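MRNA-capping enzyme subunit alpha (Saccharomyces cerevisiae, PDB 3KYH) catalyses the second step of mRNA capping, transferring GMP from GTP to the 5'-diphosphate end of RNA through a covalent enzyme-GMP intermediate. Local coordinates at residues N106-P111 with T195-K200; P167-L172 with T232-P237; K181-L186 with F199-K204. One frame throughout, in Å; residues are numbered along the deposited sequence.

Contact 1 (N106-P111 with T195-K200); sequences NGFRFP and TTFPFK
The carbonyl oxygen of Gly107 is approached by two neighbouring residues: Thr196 OG1 gives Gly107 O a weak hydrogen bond of 3.1 Å, and Phe197 CA makes a longer C-H...O contact with it. Gly107 suits this place because a side chain here would run into Thr196; Gly107 CA and Thr196 CA are 4.5 Å apart. Arg109, which is exposed, crosses the side chain of Thr196 at about a right angle.

Beside these polar groups, Phe108, with CG anti to its carbonyl carbon (chi1 -80°), inserts its ring among three hydrophobic side chains. It turns an edge to the face of Phe197, with planes at 51° and Phe108 CD1 3.5 Å above the middle of the Phe197 ring. A second edge-to-face pair joins it to Phe199, whose face receives Phe108 CZ toward its rim. Pro198 meets the same phenylalanine tip to tip, Phe108 CZ lying 3.4 Å from Pro198 CD. The aromatic cluster thus pins the loop after strand 102-105 to the loop entering strand 200-203 of the catalytic domain, with Phe199 going on to touch Met95 and Leu148. With little clear hydrogen bonding across it, the contact probably owes its hold chiefly to burial of ring surface.

Contact 2 (P167-L172 with T232-P237); sequences PTSSRL and TPVKAP
Two backbone carbonyls of the loop after strand 229-233 turn to the amide of Thr168: its N donates to Val234 O at 3.1 Å, from above the carbonyl plane, and more weakly to Ala236 O. Ala236 O also takes a C-H...O contact from Pro167 CA.

Side-chain hydrogen bonds reinforce these. Thr168 OG1, anti to the carbonyl carbon and beside the backbone N (chi1 -59°), donates to Pro233 O at 2.9 Å and accepts a weak bond from Arg171 NH2. Arg171 NH1 reaches Ala236 O at 3.2 Å, the oxygen lying near the guanidinium plane and the N-H...O angle being 147°. The same guanidinium forms a salt bridge through NH2 with Asp154, while NH1 also binds Ser166 O, which fixes its position.

All this happens at the first turn of helix 168-189, where amides have no preceding turn to bond to. Pro167 is the N-cap; its O accepts from Arg171 N at 2.9 Å and from Ser170 OG at 2.8 Å, and the loop carbonyls serve the Thr168 amide in place of a helical partner. An alanine in place of Thr168 would probably leave Pro233 O without its hydroxyl donor, Arg171 NH2 without this weak acceptor, and that end of the strand less firmly tied to the helix.

Apolar contact is slight: Ser169 CB rests 3.8 Å from Val234 CG1, a small residue fitting close to the valine branch. Lys235 NZ forms a salt bridge with Asp66. The side chain of Thr232, on the strand itself, is about 10 Å from that of Lys72, the lysine that carries GMP.

Contact 3 (K181-L186 with F199-K204); sequences KPYFDL and FKISMK
Tyr183 and Ile201 carry most of this contact, the tyrosine reaching from residues 181-186 of helix 168-189 to the strand. Lys181, first in the segment, serves the helix itself, its NZ forming a salt bridge of 3.2 Å with Asp185 OD1 one turn later. Pro182 lacks an amide hydrogen to bond to the preceding turn, and the helix is kinked there. Tyr183 holds CG anti to its backbone N (chi1 169°), beside the carbonyl carbon, and its CB already points to the strand. There Ile201 sits over one face of the ring, its CB 4.2 Å from the ring centroid and 21° off the normal, a CH-pi contact displaced toward the rim. The isoleucine's far methyl closes on the same ring: Ile201 CD1 lies 3.5 Å from Tyr183 CE1. A long, wholly apolar chain suits this place, since its CB and its terminal methyl can both rest on one aromatic ring. The phenol oxygen lies by the backbone of Lys200 and Ile201, Tyr183 OH being 4.0 Å from Lys200 CA.

Phe184 lies farther out. Its ring offers an edge to the lysine, with Lys200 NZ near the ring plane and 4.5 Å from Phe184 CE1, an approach at the margin of the contact; the ring also meets that of Phe180 one turn back. Leu186 packs on Phe197 and Pro111.

The axes of residues 181-186 and 200-203 approach to 9.9 Å and run at 133° to each other. Phe180 extends the packing up the helix, touching both Ile201 and Met203, while strand 200-203 is itself paired in parallel with strand 146-152, where Ile201 meets Met152. Helix 168-189 thereby lies against the sheet through its aromatic side chains.

From the N terminus, residues 106-111 come first, and contact 1 closes the longest loop when the chain returns at 195-200, having passed through strands 129-139 and 146-152 and the whole of helix 168-189. Contact 2 starts within that loop, at the head of the helix, and ends beyond it at 232-237, so the two cross. Contact 3 closes a short loop from the later part of the helix to 199-204 and falls wholly within the span of contact 2. Contacts 1 and 3 share Phe199 and Lys200 and touch, Tyr183 packing on Phe110 and Phe197. Contact 1 ties two loops, contact 3 helix to strand, and contact 2 the helix start to strand 229-233 and the loop after it.

Contact 1 (N106-P111 with T195-K200)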
loop_
_atom_site.group_PDB
_atom_site.type_symbol
_atom_site.label_atom_id
_atom_site.label_comp_id
_atom_site.label_asym_id
_atom_site.label_seq_id
_atom_site.Cartn_x
_atom_site.Cartn_y
_atom_site.Cartn_z
ATOM N N ASN C 106 38.932 -28.081 -5.897
ATOM C CA ASN C 106 39.464 -28.457 -7.212
ATOM C C ASN C 106 40.101 -29.859 -7.263
ATOM O O ASN C 106 39.525 -30.832 -6.750
ATOM C CB ASN C 106 40.397 -27.348 -7.758
ATOM C CG ASN C 106 39.763 -26.500 -8.888
ATOM O OD1 ASN C 106 40.481 -26.053 -9.783
ATOM N ND2 ASN C 106 38.451 -26.266 -8.850
ATOM N N GLY C 107 41.286 -29.946 -7.875
ATOM C CA GLY C 107 41.950 -31.221 -8.214
ATOM C C GLY C 107 42.524 -32.096 -7.108
ATOM O O GLY C 107 43.463 -31.706 -6.410
ATOM N N PHE C 108 41.942 -33.282 -6.962
ATOM C CA PHE C 108 42.419 -34.286 -6.017
ATOM C C PHE C 108 42.201 -35.695 -6.573
ATOM O O PHE C 108 41.105 -36.049 -7.021
ATOM C CB PHE C 108 41.744 -34.151 -4.643
ATOM C CG PHE C 108 42.318 -33.066 -3.749
ATOM C CD1 PHE C 108 43.589 -33.188 -3.177
ATOM C CD2 PHE C 108 41.538 -31.962 -3.396
ATOM C CE1 PHE C 108 44.089 -32.198 -2.315
ATOM C CE2 PHE C 108 42.019 -30.975 -2.530
ATOM C CZ PHE C 108 43.301 -31.096 -1.988
ATOM N N ARG C 109 43.258 -36.499 -6.518
ATOM C CA ARG C 109 43.205 -37.861 -7.022
ATOM C C ARG C 109 43.250 -38.889 -5.890
ATOM O O ARG C 109 44.317 -39.418 -5.541
ATOM C CB ARG C 109 44.313 -38.078 -8.064
ATOM C CG ARG C 109 44.037 -37.422 -9.433
ATOM C CD ARG C 109 44.462 -35.948 -9.515
ATOM N NE ARG C 109 43.989 -35.320 -10.750
ATOM C CZ ARG C 109 44.587 -34.304 -11.371
ATOM N NH1 ARG C 109 45.724 -33.778 -10.907
ATOM N NH2 ARG C 109 44.057 -33.826 -12.491
ATOM N N PHE C 110 42.076 -39.141 -5.313
ATOM C CA PHE C 110 41.951 -40.103 -4.222
ATOM C C PHE C 110 41.715 -41.518 -4.779
ATOM O O PHE C 110 40.717 -41.730 -5.477
ATOM C CB PHE C 110 40.912 -39.649 -3.192
ATOM C CG PHE C 110 41.187 -38.266 -2.597
ATOM C CD1 PHE C 110 40.125 -37.411 -2.282
ATOM C CD2 PHE C 110 42.504 -37.822 -2.340
ATOM C CE1 PHE C 110 40.368 -36.128 -1.769
ATOM C CE2 PHE C 110 42.763 -36.541 -1.787
ATOM C CZ PHE C 110 41.691 -35.695 -1.504
ATOM N N PRO C 111 42.655 -42.466 -4.517
ATOM C CA PRO C 111 42.831 -43.774 -5.182
ATOM C C PRO C 111 42.590 -45.080 -4.401
ATOM O O PRO C 111 41.531 -45.250 -3.785
ATOM C CB PRO C 111 44.315 -43.732 -5.586
ATOM C CG PRO C 111 44.928 -42.641 -4.755
ATOM C CD PRO C 111 43.894 -42.126 -3.804
ATOM N N THR C 195 49.476 -30.122 -8.768
ATOM C CA THR C 195 49.577 -28.815 -8.113
ATOM C C THR C 195 48.132 -28.296 -8.030
ATOM O O THR C 195 47.827 -27.322 -7.306
ATOM C CB THR C 195 50.572 -27.832 -8.807
ATOM O OG1 THR C 195 51.781 -28.514 -9.189
ATOM C CG2 THR C 195 50.956 -26.712 -7.849
ATOM N N THR C 196 47.271 -29.020 -8.764
ATOM C CA THR C 196 45.795 -29.003 -8.680
ATOM C C THR C 196 45.275 -29.102 -7.225
ATOM O O THR C 196 44.111 -28.787 -6.960
ATOM C CB THR C 196 45.137 -30.204 -9.494
ATOM O OG1 THR C 196 45.388 -31.453 -8.843
ATOM C CG2 THR C 196 45.588 -30.320 -10.956
ATOM N N PHE C 197 46.131 -29.612 -6.332
ATOM C CA PHE C 197 45.911 -29.796 -4.888
ATOM C C PHE C 197 46.088 -28.422 -4.173
ATOM O O PHE C 197 47.215 -27.920 -4.077
ATOM C CB PHE C 197 46.968 -30.791 -4.346
ATOM C CG PHE C 197 46.741 -32.263 -4.678
ATOM C CD1 PHE C 197 47.114 -33.235 -3.739
ATOM C CD2 PHE C 197 46.256 -32.700 -5.919
ATOM C CE1 PHE C 197 46.950 -34.605 -3.983
ATOM C CE2 PHE C 197 46.086 -34.090 -6.196
ATOM C CZ PHE C 197 46.440 -35.043 -5.220
ATOM N N PRO C 198 44.993 -27.800 -3.686
ATOM C CA PRO C 198 45.021 -26.438 -3.130
ATOM C C PRO C 198 45.616 -26.269 -1.738
ATOM O O PRO C 198 45.876 -25.138 -1.328
ATOM C CB PRO C 198 43.532 -26.061 -3.038
ATOM C CG PRO C 198 42.837 -27.360 -2.906
ATOM C CD PRO C 198 43.604 -28.256 -3.851
ATOM N N PHE C 199 45.800 -27.372 -1.019
ATOM C CA PHE C 199 46.103 -27.354 0.405
ATOM C C PHE C 199 46.534 -28.735 0.905
ATOM O O PHE C 199 46.124 -29.739 0.321
ATOM C CB PHE C 199 44.872 -26.847 1.160
ATOM C CG PHE C 199 43.687 -27.811 1.215
ATOM C CD1 PHE C 199 43.797 -29.128 1.687
ATOM C CD2 PHE C 199 42.405 -27.329 0.962
ATOM C CE1 PHE C 199 42.663 -29.916 1.883
ATOM C CE2 PHE C 199 41.275 -28.143 1.085
ATOM C CZ PHE C 199 41.406 -29.429 1.564
ATOM N N LYS C 200 47.302 -28.799 1.996
ATOM C CA LYS C 200 47.854 -30.071 2.484
ATOM C C LYS C 200 46.917 -30.941 3.356
ATOM O O LYS C 200 45.918 -30.450 3.905
ATOM C CB LYS C 200 49.203 -29.846 3.176
ATOM C CG LYS C 200 50.141 -31.054 3.063
ATOM C CD LYS C 200 51.286 -31.054 4.072
ATOM C CE LYS C 200 51.488 -32.483 4.571
ATOM N NZ LYS C 200 52.844 -32.786 5.097
#

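Contact 2 (P167-L172 with T232-P237)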
loop_
_atom_site.group_PDB
_atom_site.type_symbol
_atom_site.label_atom_id
_atom_site.label_comp_id
_atom_site.label_asym_id
_atom_site.label_seq_id
_atom_site.Cartn_x
_atom_site.Cartn_y
_atom_site.Cartn_z
ATOM N N PRO C 167 34.115 -50.321 15.722
ATOM C CA PRO C 167 35.012 -49.662 16.687
ATOM C C PRO C 167 35.981 -48.648 16.077
ATOM O O PRO C 167 36.320 -48.754 14.896
ATOM C CB PRO C 167 35.790 -50.839 17.278
ATOM C CG PRO C 167 34.780 -51.937 17.322
ATOM C CD PRO C 167 33.939 -51.750 16.073
ATOM N N THR C 168 36.412 -47.682 16.886
ATOM C CA THR C 168 37.303 -46.598 16.444
ATOM C C THR C 168 38.584 -47.147 15.833
ATOM O O THR C 168 38.948 -46.756 14.728
ATOM C CB THR C 168 37.666 -45.608 17.605
ATOM O OG1 THR C 168 36.469 -45.021 18.144
ATOM C CG2 THR C 168 38.623 -44.494 17.147
ATOM N N SER C 169 39.234 -48.060 16.556
ATOM C CA SER C 169 40.551 -48.579 16.194
ATOM C C SER C 169 40.569 -48.933 14.723
ATOM O O SER C 169 41.375 -48.379 13.968
ATOM C CB SER C 169 40.961 -49.759 17.083
ATOM O OG SER C 169 39.878 -50.639 17.314
ATOM N N SER C 170 39.587 -49.751 14.340
ATOM C CA SER C 170 39.292 -50.171 12.965
ATOM C C SER C 170 38.712 -49.074 12.071
ATOM O O SER C 170 38.912 -49.125 10.861
ATOM C CB SER C 170 38.371 -51.394 12.965
ATOM O OG SER C 170 37.265 -51.215 13.841
ATOM N N ARG C 171 37.998 -48.102 12.635
ATOM C CA ARG C 171 37.593 -46.913 11.869
ATOM C C ARG C 171 38.818 -46.081 11.457
ATOM O O ARG C 171 39.032 -45.875 10.260
ATOM C CB ARG C 171 36.579 -46.048 12.625
ATOM C CG ARG C 171 35.127 -46.560 12.643
ATOM C CD ARG C 171 34.124 -45.436 13.005
ATOM N NE ARG C 171 34.671 -44.527 14.006
ATOM C CZ ARG C 171 34.572 -44.679 15.326
ATOM N NH1 ARG C 171 33.865 -45.680 15.877
ATOM N NH2 ARG C 171 35.169 -43.777 16.095
ATOM N N LEU C 172 39.610 -45.616 12.429
ATOM C CA LEU C 172 40.920 -44.984 12.168
ATOM C C LEU C 172 41.775 -45.823 11.223
ATOM O O LEU C 172 42.304 -45.271 10.248
ATOM C CB LEU C 172 41.755 -44.804 13.448
ATOM C CG LEU C 172 41.838 -43.661 14.474
ATOM C CD1 LEU C 172 42.798 -44.139 15.572
ATOM C CD2 LEU C 172 42.284 -42.278 13.929
ATOM N N THR C 232 38.351 -39.557 23.010
ATOM C CA THR C 232 37.642 -40.530 22.155
ATOM C C THR C 232 37.777 -41.981 22.638
ATOM O O THR C 232 38.882 -42.420 22.954
ATOM C CB THR C 232 38.081 -40.453 20.680
ATOM O OG1 THR C 232 38.363 -39.096 20.319
ATOM C CG2 THR C 232 36.987 -40.980 19.764
ATOM N N PRO C 233 36.663 -42.741 22.687
ATOM C CA PRO C 233 36.812 -44.122 23.155
ATOM C C PRO C 233 37.121 -45.099 22.017
ATOM O O PRO C 233 36.407 -45.115 21.003
ATOM C CB PRO C 233 35.455 -44.419 23.791
ATOM C CG PRO C 233 34.474 -43.479 23.069
ATOM C CD PRO C 233 35.260 -42.405 22.368
ATOM N N VAL C 234 38.189 -45.882 22.191
ATOM C CA VAL C 234 38.649 -46.871 21.205
ATOM C C VAL C 234 37.485 -47.837 20.869
ATOM O O VAL C 234 36.720 -47.586 19.934
ATOM C CB VAL C 234 39.941 -47.621 21.706
ATOM C CG1 VAL C 234 40.432 -48.684 20.701
ATOM C CG2 VAL C 234 41.071 -46.644 22.055
ATOM N N LYS C 235 37.357 -48.911 21.647
ATOM C CA LYS C 235 36.281 -49.906 21.609
ATOM C C LYS C 235 34.860 -49.499 21.164
ATOM O O LYS C 235 34.092 -50.364 20.729
ATOM C CB LYS C 235 36.189 -50.549 23.001
ATOM C CG LYS C 235 37.176 -51.697 23.274
ATOM C CD LYS C 235 37.525 -51.885 24.758
ATOM C CE LYS C 235 36.312 -51.930 25.736
ATOM N NZ LYS C 235 36.812 -52.132 27.141
ATOM N N ALA C 236 34.506 -48.218 21.299
ATOM C CA ALA C 236 33.172 -47.691 20.959
ATOM C C ALA C 236 32.881 -47.444 19.472
ATOM O O ALA C 236 33.800 -47.161 18.694
ATOM C CB ALA C 236 32.909 -46.413 21.738
ATOM N N PRO C 237 31.594 -47.521 19.079
ATOM C CA PRO C 237 31.212 -47.171 17.701
ATOM C C PRO C 237 30.866 -45.701 17.531
ATOM O O PRO C 237 30.421 -45.075 18.495
ATOM C CB PRO C 237 29.970 -48.031 17.438
ATOM C CG PRO C 237 29.400 -48.323 18.779
ATOM C CD PRO C 237 30.490 -48.179 19.809
#

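Contact 3 (K181-L186 with F199-K204)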
loop_
_atom_site.group_PDB
_atom_site.type_symbol
_atom_site.label_atom_id
_atom_site.label_comp_id
_atom_site.label_asym_id
_atom_site.label_seq_id
_atom_site.Cartn_x
_atom_site.Cartn_y
_atom_site.Cartn_z
ATOM N N LYS C 181 47.535 -43.279 2.831
ATOM C CA LYS C 181 48.655 -43.953 2.153
ATOM C C LYS C 181 48.716 -43.578 0.631
ATOM O O LYS C 181 49.706 -42.959 0.222
ATOM C CB LYS C 181 48.589 -45.475 2.433
ATOM C CG LYS C 181 49.885 -46.220 2.742
ATOM C CD LYS C 181 50.691 -46.526 1.482
ATOM C CE LYS C 181 51.234 -47.934 1.427
ATOM N NZ LYS C 181 51.449 -48.198 -0.044
ATOM N N PRO C 182 47.641 -43.831 -0.173
ATOM C CA PRO C 182 47.583 -43.450 -1.596
ATOM C C PRO C 182 47.538 -41.955 -1.904
ATOM O O PRO C 182 48.070 -41.556 -2.937
ATOM C CB PRO C 182 46.296 -44.095 -2.077
ATOM C CG PRO C 182 45.438 -44.029 -0.921
ATOM C CD PRO C 182 46.354 -44.435 0.211
ATOM N N TYR C 183 46.924 -41.134 -1.050
ATOM C CA TYR C 183 47.200 -39.686 -1.131
ATOM C C TYR C 183 48.718 -39.543 -1.009
ATOM O O TYR C 183 49.349 -39.043 -1.933
ATOM C CB TYR C 183 46.444 -38.829 -0.089
ATOM C CG TYR C 183 46.903 -37.379 0.019
ATOM C CD1 TYR C 183 46.130 -36.337 -0.510
ATOM C CD2 TYR C 183 48.110 -37.033 0.664
ATOM C CE1 TYR C 183 46.554 -34.986 -0.420
ATOM C CE2 TYR C 183 48.546 -35.688 0.753
ATOM C CZ TYR C 183 47.759 -34.672 0.210
ATOM O OH TYR C 183 48.173 -33.356 0.300
ATOM N N PHE C 184 49.308 -40.085 0.056
ATOM C CA PHE C 184 50.679 -39.701 0.406
ATOM C C PHE C 184 51.720 -40.179 -0.594
ATOM O O PHE C 184 52.544 -39.381 -1.062
ATOM C CB PHE C 184 51.054 -40.055 1.851
ATOM C CG PHE C 184 52.000 -39.060 2.476
ATOM C CD1 PHE C 184 51.507 -37.958 3.178
ATOM C CD2 PHE C 184 53.381 -39.197 2.317
ATOM C CE1 PHE C 184 52.369 -37.009 3.728
ATOM C CE2 PHE C 184 54.261 -38.251 2.860
ATOM C CZ PHE C 184 53.753 -37.153 3.567
ATOM N N ASP C 185 51.640 -41.469 -0.924
ATOM C CA ASP C 185 52.424 -42.103 -1.988
ATOM C C ASP C 185 52.351 -41.304 -3.276
ATOM O O ASP C 185 53.386 -40.863 -3.776
ATOM C CB ASP C 185 51.933 -43.531 -2.218
ATOM C CG ASP C 185 52.306 -44.458 -1.085
ATOM O OD1 ASP C 185 52.765 -45.585 -1.378
ATOM O OD2 ASP C 185 52.184 -44.048 0.093
ATOM N N LEU C 186 51.123 -41.066 -3.742
ATOM C CA LEU C 186 50.833 -40.300 -4.957
ATOM C C LEU C 186 51.488 -38.931 -4.967
ATOM O O LEU C 186 51.873 -38.435 -6.023
ATOM C CB LEU C 186 49.318 -40.143 -5.107
ATOM C CG LEU C 186 48.602 -39.509 -6.293
ATOM C CD1 LEU C 186 47.230 -40.158 -6.358
ATOM C CD2 LEU C 186 48.492 -37.985 -6.142
ATOM N N PHE C 199 45.800 -27.372 -1.019
ATOM C CA PHE C 199 46.103 -27.354 0.405
ATOM C C PHE C 199 46.534 -28.735 0.905
ATOM O O PHE C 199 46.124 -29.739 0.321
ATOM C CB PHE C 199 44.872 -26.847 1.160
ATOM C CG PHE C 199 43.687 -27.811 1.215
ATOM C CD1 PHE C 199 43.797 -29.128 1.687
ATOM C CD2 PHE C 199 42.405 -27.329 0.962
ATOM C CE1 PHE C 199 42.663 -29.916 1.883
ATOM C CE2 PHE C 199 41.275 -28.143 1.085
ATOM C CZ PHE C 199 41.406 -29.429 1.564
ATOM N N LYS C 200 47.302 -28.799 1.996
ATOM C CA LYS C 200 47.854 -30.071 2.484
ATOM C C LYS C 200 46.917 -30.941 3.356
ATOM O O LYS C 200 45.918 -30.450 3.905
ATOM C CB LYS C 200 49.203 -29.846 3.176
ATOM C CG LYS C 200 50.141 -31.054 3.063
ATOM C CD LYS C 200 51.286 -31.054 4.072
ATOM C CE LYS C 200 51.488 -32.483 4.571
ATOM N NZ LYS C 200 52.844 -32.786 5.097
ATOM N N ILE C 201 47.226 -32.239 3.444
ATOM C CA ILE C 201 46.485 -33.198 4.282
ATOM C C ILE C 201 47.402 -33.927 5.270
ATOM O O ILE C 201 48.568 -34.176 4.970
ATOM C CB ILE C 201 45.634 -34.164 3.423
ATOM C CG1 ILE C 201 44.444 -33.403 2.831
ATOM C CG2 ILE C 201 45.013 -35.287 4.256
ATOM C CD1 ILE C 201 44.743 -32.707 1.535
ATOM N N SER C 202 46.911 -34.139 6.492
ATOM C CA SER C 202 47.655 -34.888 7.499
ATOM C C SER C 202 46.722 -35.586 8.444
ATOM O O SER C 202 45.562 -35.155 8.593
ATOM C CB SER C 202 48.655 -34.031 8.280
ATOM O OG SER C 202 49.459 -34.881 9.103
ATOM N N MET C 203 47.237 -36.654 9.060
ATOM C CA MET C 203 46.500 -37.395 10.087
ATOM C C MET C 203 46.415 -36.621 11.428
ATOM O O MET C 203 47.353 -35.909 11.786
ATOM C CB MET C 203 47.106 -38.797 10.283
ATOM C CG MET C 203 46.936 -39.734 9.081
ATOM S SD MET C 203 45.422 -40.703 8.969
ATOM C CE MET C 203 45.950 -42.117 9.954
ATOM N N LYS C 204 45.286 -36.704 12.141
ATOM C CA LYS C 204 45.255 -36.162 13.508
ATOM C C LYS C 204 46.134 -37.044 14.392
ATOM O O LYS C 204 45.952 -38.271 14.493
ATOM C CB LYS C 204 43.843 -35.949 14.097
ATOM C CG LYS C 204 43.774 -34.814 15.141
ATOM C CD LYS C 204 42.364 -34.215 15.285
ATOM C CE LYS C 204 42.269 -33.051 16.311
ATOM N NZ LYS C 204 40.856 -32.549 16.593
#